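Local coordinates for extracellular solute-binding protein family 5 (Brucella melitensis, PDB 4ONY) that probably captures peptides or related solutes in the periplasm and delivers them to an ABC transporter, as a family 5 solute-binding protein, at residues R328-L333 against D412-A417; S354-S359 against R549-G554; A526-L531 against R545-V550. One frame throughout, in Å; residues are numbered along the deposited sequence. Where two conformers were deposited one is given.

Contact 1 (R328-L333 against D412-A417); sequences RQALGL and DLLSQA
Leu413 turns its isobutyl group into the neighbouring helix, where its two methyls meet Gln329 and Leu333. CD1 of Leu413 sits almost squarely over one face of the Gln329 amide, 3.8 Å from CD, and CD2 hangs beyond the rim of the same face, 3.6 Å from OE1. Gln329 brings the amide there with CG anti to its backbone N (chi1 -171°) and the rest of the chain extended, so that it crosses the Leu413 side chain at about a right angle. The leucine methyls make van der Waals contact with the face of the amide, and no hydrogen bond spans the two segments. Leu333 also crosses Leu413 at about a right angle, touching methyl to methyl, CD1 to CD1 at 3.8 Å. Ala330 points its CB toward the partner helix: it lies 3.9 Å from CB of Leu413 and 3.6 Å from CG of Leu414. This small residue lets the backbones come close, with CA of Ala330 and CA of Leu413 only 5.7 Å apart. The axes of the two segments run nearly antiparallel at 163° and approach to 8.8 Å. Leu414 also packs on Val327 of helix 325-333 and on Phe421 of strand 420-422, while Arg328 and Leu331 rest on Phe315 of strand 310-315, placing helix 325-333 between helix 404-416 and the six-stranded mixed sheet.

Contact 2 (S354-S359 against R549-G554); sequences SFWEGS and RVLISG
Phe355 reaches from an irregular loop to the last turns of helix 537-553 and lays its ring against Leu551. With CG anti to its own carbonyl carbon (chi1 -67°) and the ring plane about perpendicular to the plane of CA, CB and CG (chi2 -88°), it brings CE2 to 3.7 Å from CB of Leu551. CD1 of Leu551 stands over one face of the ring, 4.2 Å above the plane and offset toward the rim. At the ring edge, near its plane, the backbone N of Ile552 lies 4.0 Å from Phe355 CE2. Ile552 adds its CD1 methyl, 4.4 Å from CA of Ser354, and the CH2 corner of the Trp356 indole comes obliquely to CD1 of Leu551. Trp503 and Tyr557 meet Phe355 edge-to-face, completing an aromatic cluster. The loop is shaped by its own polar bonds: Ser354 OG takes the backbone N-H of Trp356 at 2.9 Å in an ST turn (164° at the hydrogen), and a type II turn follows from Trp356 to Ser359. The buried carboxylate of Asp548, one turn back on the helix, holds the loop through Phe355 N and Ser354 OG, while the five touching residues of the two segments meet by van der Waals contact, burying a largely apolar interface that no hydrogen bond between the segments crosses.

Contact 3 (A526-L531 against R545-V550); sequences AMIEAL and RALDRV
Met527 crosses the flat face of the Ala546-Leu547 peptide, the planar group that matters here, because neither segment contributes an aromatic ring. Its CG and SD both stand over the same face, CG 3.9 Å from Leu547 N; SD also rests 3.6 Å from the Ala546 CB methyl, which rises on that side. The methionine starts with CG anti to its carbonyl carbon (chi1 -64°) and then bends at both chi2 and chi3, which leads the terminal methyl away from the partner helix after the sulfur has made its contact. At the root of the side chain, CB of Met527 packs against Leu547 CA at 3.8 Å, and its CG approaches CG2 of Val550. CD2 of Leu547 touches both CD2 of Leu531 at 3.8 Å and CG1 of Ile528 at 4.1 Å. Leu531 meets it from the less common rotamer, with CG lodged between backbone N and carbonyl carbon (chi1 71°). All six touching residues are buried. Leu376 of helix 370-376 touches both Met527 and Val550, while Gln499 of helix 499-503 touches Ile528 and Leu547. The axes of the two segments approach to 9.0 Å at 164°, nearly antiparallel, and three residues separate helix 522-533 from helix 537-553: this is an antiparallel helical hairpin, its two arms joined by apolar side chains, with Met527 also packed on backbone.

How the contacts relate
Contacts 2 and 3 share helix 537-553 and lie about 10 Å apart between centres: one side of it receives the loop 354-359, another the hairpin partner 522-533. Asp548 ties them, its OD2 2.7 Å from Ser354 OG and its OD1 2.9 Å from Phe355 N; Trp356 also packs on Leu547. Contact 1 is about 19 Å from contact 2 between centres, yet Arg328 NH2 probably hydrogen-bonds Gly554 O at 2.8 Å, reaching the end of segment 549-554. Contacts 1 and 3 do not touch, their nearest atoms about 8 Å apart. None includes the ethoxy-ether site of Gln222, Gln225, Arg226, Tyr256 and Tyr257, on strands 216-222, 226-231 and 251-257 of the four-stranded sheet and the turn at Gln225.

Contact 1 (R328-L333 against D412-A417)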
loop_
_atom_site.group_PDB
_atom_site.type_symbol
_atom_site.label_atom_id
_atom_site.label_comp_id
_atom_site.label_asym_id
_atom_site.label_seq_id
_atom_site.Cartn_x
_atom_site.Cartn_y
_atom_site.Cartn_z
ATOM N N ARG A 328 2.601 -26.358 10.620
ATOM C CA ARG A 328 2.209 -24.944 10.501
ATOM C C ARG A 328 0.684 -24.805 10.516
ATOM O O ARG A 328 0.147 -23.951 11.216
ATOM C CB ARG A 328 2.808 -24.299 9.232
ATOM C CG ARG A 328 4.336 -24.338 9.265
ATOM C CD ARG A 328 4.947 -23.455 8.234
ATOM N NE ARG A 328 4.513 -23.809 6.869
ATOM C CZ ARG A 328 5.116 -24.610 6.015
ATOM N NH1 ARG A 328 6.177 -25.286 6.346
ATOM N NH2 ARG A 328 4.620 -24.732 4.788
ATOM N N GLN A 329 -0.004 -25.673 9.792
ATOM C CA GLN A 329 -1.467 -25.646 9.759
ATOM C C GLN A 329 -2.067 -25.831 11.162
ATOM O O GLN A 329 -2.932 -25.069 11.569
ATOM C CB GLN A 329 -1.979 -26.736 8.826
ATOM C CG GLN A 329 -3.463 -26.749 8.471
ATOM C CD GLN A 329 -3.826 -28.048 7.719
ATOM O OE1 GLN A 329 -2.971 -28.946 7.465
ATOM N NE2 GLN A 329 -5.043 -28.169 7.394
ATOM N N ALA A 330 -1.601 -26.849 11.897
ATOM C CA ALA A 330 -2.036 -27.073 13.286
ATOM C C ALA A 330 -1.808 -25.843 14.167
ATOM O O ALA A 330 -2.711 -25.425 14.921
ATOM C CB ALA A 330 -1.281 -28.249 13.901
ATOM N N LEU A 331 -0.604 -25.290 14.122
ATOM C CA LEU A 331 -0.273 -24.172 15.031
ATOM C C LEU A 331 -1.083 -22.910 14.722
ATOM O O LEU A 331 -1.433 -22.175 15.626
ATOM C CB LEU A 331 1.212 -23.847 15.007
ATOM C CG LEU A 331 2.097 -25.011 15.491
ATOM C CD1 LEU A 331 3.568 -24.638 15.399
ATOM C CD2 LEU A 331 1.806 -25.629 16.830
ATOM N N GLY A 332 -1.335 -22.669 13.440
ATOM C CA GLY A 332 -2.243 -21.629 12.989
ATOM C C GLY A 332 -3.644 -21.720 13.591
ATOM O O GLY A 332 -4.256 -20.693 13.843
ATOM N N LEU A 333 -4.152 -22.926 13.834
ATOM C CA LEU A 333 -5.522 -23.058 14.337
ATOM C C LEU A 333 -5.632 -22.555 15.779
ATOM O O LEU A 333 -6.737 -22.256 16.248
ATOM C CB LEU A 333 -5.955 -24.536 14.290
ATOM C CG LEU A 333 -6.020 -25.185 12.930
ATOM C CD1 LEU A 333 -6.180 -26.694 13.087
ATOM C CD2 LEU A 333 -7.125 -24.591 12.074
ATOM N N ASP A 412 -4.944 -33.449 16.509
ATOM C CA ASP A 412 -5.049 -34.486 15.500
ATOM C C ASP A 412 -4.030 -34.264 14.329
ATOM O O ASP A 412 -3.346 -35.211 13.893
ATOM C CB ASP A 412 -6.517 -34.609 15.009
ATOM C CG ASP A 412 -7.508 -35.066 16.120
ATOM O OD1 ASP A 412 -7.093 -35.610 17.159
ATOM O OD2 ASP A 412 -8.731 -34.871 15.943
ATOM N N LEU A 413 -3.950 -33.039 13.812
ATOM C CA LEU A 413 -2.960 -32.721 12.746
ATOM C C LEU A 413 -1.508 -32.985 13.180
ATOM O O LEU A 413 -0.733 -33.568 12.417
ATOM C CB LEU A 413 -3.058 -31.263 12.279
ATOM C CG LEU A 413 -4.190 -30.952 11.290
ATOM C CD1 LEU A 413 -4.458 -29.451 11.168
ATOM C CD2 LEU A 413 -3.885 -31.504 9.893
ATOM N N LEU A 414 -1.137 -32.567 14.380
ATOM C CA LEU A 414 0.238 -32.756 14.852
ATOM C C LEU A 414 0.520 -34.264 15.007
ATOM O O LEU A 414 1.600 -34.696 14.685
ATOM C CB LEU A 414 0.517 -32.029 16.189
ATOM C CG LEU A 414 0.504 -30.501 16.092
ATOM C CD1 LEU A 414 0.464 -29.876 17.480
ATOM C CD2 LEU A 414 1.685 -29.989 15.314
ATOM N N SER A 415 -0.468 -35.035 15.482
ATOM C CA SER A 415 -0.321 -36.491 15.577
ATOM C C SER A 415 -0.115 -37.136 14.192
ATOM O O SER A 415 0.786 -37.940 14.014
ATOM C CB SER A 415 -1.505 -37.120 16.314
ATOM O OG SER A 415 -1.558 -36.629 17.634
ATOM N N GLN A 416 -0.888 -36.713 13.199
ATOM C CA GLN A 416 -0.674 -37.184 11.811
ATOM C C GLN A 416 0.722 -36.825 11.292
ATOM O O GLN A 416 1.295 -37.536 10.500
ATOM C CB GLN A 416 -1.738 -36.585 10.870
ATOM C CG GLN A 416 -3.165 -37.031 11.203
ATOM C CD GLN A 416 -3.441 -38.530 10.938
ATOM O OE1 GLN A 416 -3.571 -38.933 9.811
ATOM N NE2 GLN A 416 -3.581 -39.315 11.965
ATOM N N ALA A 417 1.280 -35.715 11.777
ATOM C CA ALA A 417 2.631 -35.286 11.416
ATOM C C ALA A 417 3.756 -35.826 12.274
ATOM O O ALA A 417 4.880 -35.411 12.116
ATOM C CB ALA A 417 2.701 -33.796 11.439
#

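Contact 2 (S354-S359 against R549-G554)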
loop_
_atom_site.group_PDB
_atom_site.type_symbol
_atom_site.label_atom_id
_atom_site.label_comp_id
_atom_site.label_asym_id
_atom_site.label_seq_id
_atom_site.Cartn_x
_atom_site.Cartn_y
_atom_site.Cartn_z
ATOM N N SER A 354 -7.129 -13.485 3.928
ATOM C CA SER A 354 -6.505 -13.538 2.606
ATOM C C SER A 354 -5.319 -12.568 2.564
ATOM O O SER A 354 -5.339 -11.550 3.264
ATOM C CB SER A 354 -7.531 -13.054 1.581
ATOM O OG SER A 354 -6.998 -12.858 0.269
ATOM N N PHE A 355 -4.381 -12.849 1.672
ATOM C CA PHE A 355 -3.312 -11.915 1.368
ATOM C C PHE A 355 -3.791 -10.745 0.495
ATOM O O PHE A 355 -3.027 -9.830 0.278
ATOM C CB PHE A 355 -2.144 -12.666 0.727
ATOM C CG PHE A 355 -1.467 -13.624 1.678
ATOM C CD1 PHE A 355 -0.459 -13.195 2.477
ATOM C CD2 PHE A 355 -1.881 -14.916 1.787
ATOM C CE1 PHE A 355 0.157 -14.039 3.356
ATOM C CE2 PHE A 355 -1.285 -15.788 2.681
ATOM C CZ PHE A 355 -0.251 -15.351 3.456
ATOM N N TRP A 356 -5.055 -10.768 0.027
ATOM C CA TRP A 356 -5.660 -9.608 -0.617
ATOM C C TRP A 356 -7.002 -9.320 0.081
ATOM O O TRP A 356 -8.000 -8.974 -0.546
ATOM C CB TRP A 356 -5.791 -9.802 -2.156
ATOM C CG TRP A 356 -4.430 -9.673 -2.801
ATOM C CD1 TRP A 356 -3.824 -8.525 -3.246
ATOM C CD2 TRP A 356 -3.465 -10.717 -2.967
ATOM N NE1 TRP A 356 -2.539 -8.786 -3.691
ATOM C CE2 TRP A 356 -2.284 -10.119 -3.527
ATOM C CE3 TRP A 356 -3.466 -12.086 -2.693
ATOM C CZ2 TRP A 356 -1.157 -10.847 -3.824
ATOM C CZ3 TRP A 356 -2.340 -12.819 -2.992
ATOM C CH2 TRP A 356 -1.181 -12.199 -3.554
ATOM N N GLU A 357 -6.974 -9.420 1.402
ATOM C CA GLU A 357 -8.126 -9.233 2.276
ATOM C C GLU A 357 -8.981 -8.015 1.923
ATOM O O GLU A 357 -8.493 -6.891 1.844
ATOM C CB GLU A 357 -7.633 -9.083 3.716
ATOM C CG GLU A 357 -8.710 -8.894 4.786
ATOM C CD GLU A 357 -9.668 -10.059 4.897
ATOM O OE1 GLU A 357 -9.255 -11.206 4.701
ATOM O OE2 GLU A 357 -10.859 -9.830 5.199
ATOM N N GLY A 358 -10.265 -8.266 1.815
ATOM C CA GLY A 358 -11.267 -7.231 1.616
ATOM C C GLY A 358 -11.401 -6.763 0.186
ATOM O O GLY A 358 -12.147 -5.803 -0.063
ATOM N N SER A 359 -10.668 -7.372 -0.752
ATOM C CA SER A 359 -10.720 -6.946 -2.137
ATOM C C SER A 359 -11.266 -8.056 -3.022
ATOM O O SER A 359 -11.350 -9.203 -2.622
ATOM C CB SER A 359 -9.325 -6.526 -2.636
ATOM O OG SER A 359 -8.473 -7.652 -2.855
ATOM N N ARG A 549 -4.590 -18.691 -2.988
ATOM C CA ARG A 549 -4.987 -20.048 -2.572
ATOM C C ARG A 549 -3.764 -20.880 -2.203
ATOM O O ARG A 549 -3.766 -21.599 -1.209
ATOM C CB ARG A 549 -5.784 -20.777 -3.639
ATOM C CG ARG A 549 -7.154 -20.182 -3.928
ATOM C CD ARG A 549 -7.962 -21.017 -4.917
ATOM N NE ARG A 549 -8.985 -20.188 -5.546
ATOM C CZ ARG A 549 -10.168 -19.887 -5.007
ATOM N NH1 ARG A 549 -10.574 -20.392 -3.833
ATOM N NH2 ARG A 549 -10.931 -19.025 -5.647
ATOM N N VAL A 550 -2.707 -20.727 -2.992
ATOM C CA VAL A 550 -1.490 -21.472 -2.723
ATOM C C VAL A 550 -0.812 -21.017 -1.422
ATOM O O VAL A 550 -0.303 -21.859 -0.641
ATOM C CB VAL A 550 -0.493 -21.364 -3.899
ATOM C CG1 VAL A 550 0.819 -22.057 -3.529
ATOM C CG2 VAL A 550 -1.095 -21.935 -5.189
ATOM N N LEU A 551 -0.795 -19.697 -1.205
ATOM C CA LEU A 551 -0.150 -19.131 -0.065
ATOM C C LEU A 551 -0.881 -19.472 1.241
ATOM O O LEU A 551 -0.248 -19.868 2.238
ATOM C CB LEU A 551 -0.012 -17.609 -0.224
ATOM C CG LEU A 551 0.902 -17.086 -1.305
ATOM C CD1 LEU A 551 0.792 -15.563 -1.421
ATOM C CD2 LEU A 551 2.366 -17.465 -1.047
ATOM N N ILE A 552 -2.198 -19.365 1.219
ATOM C CA ILE A 552 -3.025 -19.788 2.348
ATOM C C ILE A 552 -2.797 -21.281 2.658
ATOM O O ILE A 552 -2.718 -21.671 3.835
ATOM C CB ILE A 552 -4.512 -19.569 2.080
ATOM C CG1 ILE A 552 -4.832 -18.070 2.043
ATOM C CG2 ILE A 552 -5.372 -20.255 3.164
ATOM C CD1 ILE A 552 -6.155 -17.746 1.349
ATOM N N SER A 553 -2.701 -22.100 1.598
ATOM C CA SER A 553 -2.588 -23.553 1.722
ATOM C C SER A 553 -1.219 -23.999 2.234
ATOM O O SER A 553 -1.055 -25.134 2.647
ATOM C CB SER A 553 -2.892 -24.242 0.403
ATOM O OG SER A 553 -4.238 -24.026 0.008
ATOM N N GLY A 554 -0.248 -23.095 2.229
ATOM C CA GLY A 554 1.048 -23.357 2.795
ATOM C C GLY A 554 1.179 -23.022 4.283
ATOM O O GLY A 554 2.198 -23.344 4.883
#

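Contact 3 (A526-L531 against R545-V550)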
loop_
_atom_site.group_PDB
_atom_site.type_symbol
_atom_site.label_atom_id
_atom_site.label_comp_id
_atom_site.label_asym_id
_atom_site.label_seq_id
_atom_site.Cartn_x
_atom_site.Cartn_y
_atom_site.Cartn_z
ATOM N N ALA A 526 4.827 -20.228 -10.395
ATOM C CA ALA A 526 3.951 -20.294 -11.580
ATOM C C ALA A 526 2.756 -19.316 -11.501
ATOM O O ALA A 526 2.364 -18.732 -12.518
ATOM C CB ALA A 526 3.434 -21.708 -11.792
ATOM N N MET A 527 2.180 -19.122 -10.310
ATOM C CA MET A 527 1.070 -18.159 -10.186
ATOM C C MET A 527 1.555 -16.705 -10.339
ATOM O O MET A 527 0.851 -15.887 -10.875
ATOM C CB MET A 527 0.306 -18.351 -8.863
ATOM C CG MET A 527 -0.402 -19.708 -8.727
ATOM S SD MET A 527 -1.344 -20.335 -10.144
ATOM C CE MET A 527 -0.126 -21.332 -10.972
ATOM N N ILE A 528 2.775 -16.410 -9.878
ATOM C CA ILE A 528 3.369 -15.085 -10.078
ATOM C C ILE A 528 3.584 -14.866 -11.604
ATOM O O ILE A 528 3.249 -13.776 -12.152
ATOM C CB ILE A 528 4.680 -14.887 -9.307
ATOM C CG1 ILE A 528 4.422 -14.916 -7.803
ATOM C CG2 ILE A 528 5.362 -13.549 -9.682
ATOM C CD1 ILE A 528 5.704 -15.025 -6.970
ATOM N N GLU A 529 4.105 -15.877 -12.276
ATOM C CA GLU A 529 4.255 -15.772 -13.739
ATOM C C GLU A 529 2.913 -15.490 -14.406
ATOM O O GLU A 529 2.831 -14.653 -15.279
ATOM C CB GLU A 529 4.880 -17.026 -14.344
ATOM C CG GLU A 529 6.308 -17.244 -13.903
ATOM C CD GLU A 529 6.838 -18.624 -14.211
ATOM O OE1 GLU A 529 6.330 -19.235 -15.212
ATOM O OE2 GLU A 529 7.771 -19.045 -13.469
ATOM N N ALA A 530 1.871 -16.209 -13.977
ATOM C CA ALA A 530 0.567 -16.065 -14.570
ATOM C C ALA A 530 -0.001 -14.676 -14.324
ATOM O O ALA A 530 -0.553 -14.090 -15.226
ATOM C CB ALA A 530 -0.384 -17.117 -14.023
ATOM N N LEU A 531 0.138 -14.129 -13.116
ATOM C CA LEU A 531 -0.421 -12.787 -12.881
ATOM C C LEU A 531 0.346 -11.733 -13.662
ATOM O O LEU A 531 -0.245 -10.759 -14.147
ATOM C CB LEU A 531 -0.584 -12.428 -11.394
ATOM C CG LEU A 531 0.670 -12.164 -10.569
ATOM C CD1 LEU A 531 1.064 -10.703 -10.615
ATOM C CD2 LEU A 531 0.498 -12.578 -9.143
ATOM N N ARG A 545 -5.992 -14.655 -7.371
ATOM C CA ARG A 545 -6.725 -15.533 -6.461
ATOM C C ARG A 545 -6.007 -16.903 -6.326
ATOM O O ARG A 545 -5.925 -17.463 -5.221
ATOM C CB ARG A 545 -8.156 -15.707 -6.932
ATOM C CG ARG A 545 -9.008 -14.450 -6.708
ATOM C CD ARG A 545 -10.452 -14.713 -7.138
ATOM N NE ARG A 545 -11.286 -13.532 -6.979
ATOM C CZ ARG A 545 -12.422 -13.334 -7.614
ATOM N NH1 ARG A 545 -12.965 -14.257 -8.379
ATOM N NH2 ARG A 545 -13.070 -12.215 -7.411
ATOM N N ALA A 546 -5.493 -17.423 -7.438
ATOM C CA ALA A 546 -4.810 -18.702 -7.403
ATOM C C ALA A 546 -3.549 -18.599 -6.549
ATOM O O ALA A 546 -3.290 -19.496 -5.747
ATOM C CB ALA A 546 -4.476 -19.176 -8.819
ATOM N N LEU A 547 -2.809 -17.479 -6.663
ATOM C CA LEU A 547 -1.651 -17.228 -5.799
ATOM C C LEU A 547 -2.103 -17.232 -4.341
ATOM O O LEU A 547 -1.517 -17.915 -3.504
ATOM C CB LEU A 547 -0.924 -15.915 -6.147
ATOM C CG LEU A 547 0.302 -15.549 -5.272
ATOM C CD1 LEU A 547 1.362 -16.643 -5.248
ATOM C CD2 LEU A 547 0.968 -14.276 -5.752
ATOM N N ASP A 548 -3.181 -16.500 -4.053
ATOM C CA ASP A 548 -3.729 -16.440 -2.704
ATOM C C ASP A 548 -3.996 -17.847 -2.159
ATOM O O ASP A 548 -3.624 -18.176 -1.017
ATOM C CB ASP A 548 -5.002 -15.567 -2.689
ATOM C CG ASP A 548 -5.462 -15.206 -1.295
ATOM O OD1 ASP A 548 -4.618 -14.836 -0.479
ATOM O OD2 ASP A 548 -6.684 -15.186 -1.044
ATOM N N ARG A 549 -4.590 -18.691 -2.988
ATOM C CA ARG A 549 -4.987 -20.048 -2.572
ATOM C C ARG A 549 -3.764 -20.880 -2.203
ATOM O O ARG A 549 -3.766 -21.599 -1.209
ATOM C CB ARG A 549 -5.784 -20.777 -3.639
ATOM C CG ARG A 549 -7.154 -20.182 -3.928
ATOM C CD ARG A 549 -7.962 -21.017 -4.917
ATOM N NE ARG A 549 -8.985 -20.188 -5.546
ATOM C CZ ARG A 549 -10.168 -19.887 -5.007
ATOM N NH1 ARG A 549 -10.574 -20.392 -3.833
ATOM N NH2 ARG A 549 -10.931 -19.025 -5.647
ATOM N N VAL A 550 -2.707 -20.727 -2.992
ATOM C CA VAL A 550 -1.490 -21.472 -2.723
ATOM C C VAL A 550 -0.812 -21.017 -1.422
ATOM O O VAL A 550 -0.303 -21.859 -0.641
ATOM C CB VAL A 550 -0.493 -21.364 -3.899
ATOM C CG1 VAL A 550 0.819 -22.057 -3.529
ATOM C CG2 VAL A 550 -1.095 -21.935 -5.189
#